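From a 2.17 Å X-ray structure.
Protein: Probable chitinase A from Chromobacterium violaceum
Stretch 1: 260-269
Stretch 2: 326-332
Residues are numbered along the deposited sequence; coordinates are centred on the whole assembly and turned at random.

Stretch 1 260-269: YVQGGFVAYG
Stretch 2 (326-332) GFPIANG

Aromatic side chains often pack two segments that share almost no backbone hydrogen bonding, and the contact between residues 260-269 and 326-332 of this probable chitinase A is a compact example. About 462 Å² is buried, counting both sides, and F327, F265 and Y268 account for much of it. A single direct hydrogen bond joins the stretches: A330 N donates to G264 O at 2.9 Å, with a nearly straight N-H...O angle of 168°.

The first stretch presents that carbonyl from a series of turns. Residues 262-265 have helical phi/psi (near -60/-26) without the regular bonding of a helix; G264 N bonds to V261 O at 3.0 Å, F265 N to Q262 O at 3.0 Å, and A267 N to G263 O at 2.9 Å. The chain then extends through A267 (-154/138) and Y268 (-129/101). Opposite it, F327 (-164/154) and P328 (-71/148) are in strand, I329 (-104/135) continues extended, and A330 bends at -69/53. The CA atoms of F265 and I329 lie 4.6 Å apart, those of A267 and A330 5.4 Å.

F327 points toward the first stretch in the p rotamer (chi1 57°, chi2 -89°), which carries its buried ring to the turn. CZ lies 3.8 Å from V261 O and 4.0 Å from Q262 CA, while G264 C approaches the ring edge. G264 has no side chain; an ideal CB there would sit 4.3 Å from F327 CE2 and 4.1 Å from I329 CG2, but its tighter crowding would come from V261 O, at 3.2 Å, within its own turn.

F265 shows that a CA-to-CB bond directed away overall need not prevent contact. Its CB is 3.7 Å from F327 CD2, and the t rotamer (chi1 174°, chi2 52°) brings CE1 to 3.6 Å from P328 CG. P328 O lies at the ring edge, 3.2 Å from F265 CD1, and also receives a CA-H...O contact from F265 CA at 3.4 Å. One carbonyl thus meets both backbone and ring of the same residue.

Y268 points toward the second stretch, also in t (chi1 -163°, chi2 69°). Its CD1 packs 3.5 Å from CG2 of I329, whose side chain is m,t, and Y268 CB is 3.4 Å from A330 O. A water adds a bridge here, accepting from Y268 N at 2.8 Å and donating to A330 O at 3.2 Å, so it links two backbones that make no direct hydrogen bond at this point.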

# COMPACT_ATOMS: atom_id res chain seq x y z
N TYR A 260 -5.12 -7.17 12.97
CA TYR A 260 -3.87 -7.88 13.24
C TYR A 260 -2.90 -7.06 14.09
O TYR A 260 -1.94 -7.61 14.63
CB TYR A 260 -3.18 -8.27 11.93
CG TYR A 260 -3.90 -9.33 11.12
CD1 TYR A 260 -4.96 -8.99 10.30
CD2 TYR A 260 -3.50 -10.66 11.18
CE1 TYR A 260 -5.62 -9.96 9.55
CE2 TYR A 260 -4.15 -11.63 10.43
CZ TYR A 260 -5.21 -11.27 9.63
OH TYR A 260 -5.86 -12.24 8.89
N VAL A 261 -3.15 -5.76 14.18
CA VAL A 261 -2.23 -4.87 14.89
C VAL A 261 -2.93 -4.18 16.07
O VAL A 261 -2.87 -4.68 17.19
CB VAL A 261 -1.63 -3.82 13.94
CG1 VAL A 261 -0.57 -2.98 14.65
CG2 VAL A 261 -1.02 -4.51 12.73
N GLN A 262 -3.59 -3.06 15.81
CA GLN A 262 -4.23 -2.30 16.88
C GLN A 262 -5.36 -3.08 17.54
O GLN A 262 -5.74 -2.79 18.67
CB GLN A 262 -4.75 -0.96 16.35
CG GLN A 262 -3.65 0.01 15.91
CD GLN A 262 -3.36 -0.07 14.43
OE1 GLN A 262 -3.68 -1.06 13.77
NE2 GLN A 262 -2.75 0.99 13.88
N GLY A 263 -5.88 -4.08 16.84
CA GLY A 263 -6.89 -4.97 17.41
C GLY A 263 -6.42 -5.63 18.69
O GLY A 263 -7.23 -5.97 19.56
N GLY A 264 -5.10 -5.82 18.81
CA GLY A 264 -4.51 -6.42 19.99
C GLY A 264 -4.79 -5.68 21.28
O GLY A 264 -4.74 -6.27 22.37
N PHE A 265 -5.09 -4.39 21.17
CA PHE A 265 -5.44 -3.57 22.33
C PHE A 265 -6.70 -4.10 23.00
O PHE A 265 -6.85 -4.03 24.22
CB PHE A 265 -5.64 -2.11 21.90
CG PHE A 265 -6.14 -1.21 23.00
CD1 PHE A 265 -5.50 -1.16 24.23
CD2 PHE A 265 -7.23 -0.38 22.79
CE1 PHE A 265 -5.96 -0.32 25.24
CE2 PHE A 265 -7.70 0.46 23.79
CZ PHE A 265 -7.06 0.49 25.01
N VAL A 266 -7.58 -4.66 22.19
CA VAL A 266 -8.92 -5.01 22.61
C VAL A 266 -9.13 -6.52 22.69
O VAL A 266 -9.96 -7.00 23.48
CB VAL A 266 -9.95 -4.35 21.64
CG1 VAL A 266 -10.82 -5.38 20.94
CG2 VAL A 266 -10.76 -3.29 22.36
N ALA A 267 -8.37 -7.27 21.90
CA ALA A 267 -8.44 -8.73 21.89
C ALA A 267 -7.12 -9.33 21.43
O ALA A 267 -6.50 -8.84 20.49
CB ALA A 267 -9.59 -9.21 21.00
N TYR A 268 -6.67 -10.39 22.10
CA TYR A 268 -5.44 -11.07 21.71
C TYR A 268 -5.68 -12.57 21.55
O TYR A 268 -5.74 -13.31 22.53
CB TYR A 268 -4.33 -10.81 22.73
CG TYR A 268 -2.94 -11.13 22.21
CD1 TYR A 268 -2.36 -10.36 21.21
CD2 TYR A 268 -2.22 -12.21 22.71
CE1 TYR A 268 -1.10 -10.65 20.72
CE2 TYR A 268 -0.95 -12.51 22.22
CZ TYR A 268 -0.39 -11.72 21.23
OH TYR A 268 0.86 -12.00 20.74
N GLY A 269 -5.82 -13.01 20.30
CA GLY A 269 -6.13 -14.39 19.99
C GLY A 269 -6.58 -14.49 18.54
O GLY A 269 -7.13 -13.53 18.00
N GLY A 326 2.51 3.57 21.38
CA GLY A 326 2.43 2.26 21.99
C GLY A 326 1.10 2.10 22.71
O GLY A 326 0.37 3.07 22.90
N PHE A 327 0.79 0.87 23.10
CA PHE A 327 -0.48 0.58 23.74
C PHE A 327 -0.44 -0.77 24.45
O PHE A 327 0.34 -1.65 24.07
CB PHE A 327 -1.62 0.62 22.72
CG PHE A 327 -1.44 -0.33 21.56
CD1 PHE A 327 -0.76 0.08 20.42
CD2 PHE A 327 -1.96 -1.61 21.61
CE1 PHE A 327 -0.60 -0.79 19.35
CE2 PHE A 327 -1.80 -2.48 20.55
CZ PHE A 327 -1.12 -2.07 19.41
N PRO A 328 -1.27 -0.94 25.49
CA PRO A 328 -1.32 -2.23 26.17
C PRO A 328 -1.99 -3.31 25.32
O PRO A 328 -2.88 -3.02 24.52
CB PRO A 328 -2.14 -1.94 27.44
CG PRO A 328 -2.94 -0.73 27.10
CD PRO A 328 -2.10 0.08 26.16
N ILE A 329 -1.56 -4.55 25.49
CA ILE A 329 -2.12 -5.67 24.76
C ILE A 329 -3.02 -6.47 25.68
O ILE A 329 -2.65 -6.74 26.82
CB ILE A 329 -1.00 -6.57 24.18
CG1 ILE A 329 -0.13 -5.77 23.20
CG2 ILE A 329 -1.59 -7.79 23.49
CD1 ILE A 329 1.10 -6.51 22.73
N ALA A 330 -4.21 -6.84 25.21
CA ALA A 330 -5.12 -7.66 26.01
C ALA A 330 -4.57 -9.09 26.16
O ALA A 330 -5.25 -10.07 25.88
CB ALA A 330 -6.50 -7.69 25.37
N ASN A 331 -3.33 -9.17 26.62
CA ASN A 331 -2.55 -10.40 26.67
C ASN A 331 -3.10 -11.46 27.61
O ASN A 331 -3.02 -12.66 27.33
CB ASN A 331 -1.11 -10.07 27.08
CG ASN A 331 -0.09 -10.93 26.38
OD1 ASN A 331 1.00 -10.47 26.05
ND2 ASN A 331 -0.44 -12.19 26.14
N GLY A 332 -3.64 -11.00 28.74
CA GLY A 332 -3.94 -11.87 29.86
C GLY A 332 -2.82 -11.70 30.86
O GLY A 332 -3.02 -11.78 32.07
O HOH W 1 -7.88 -11.22 24.53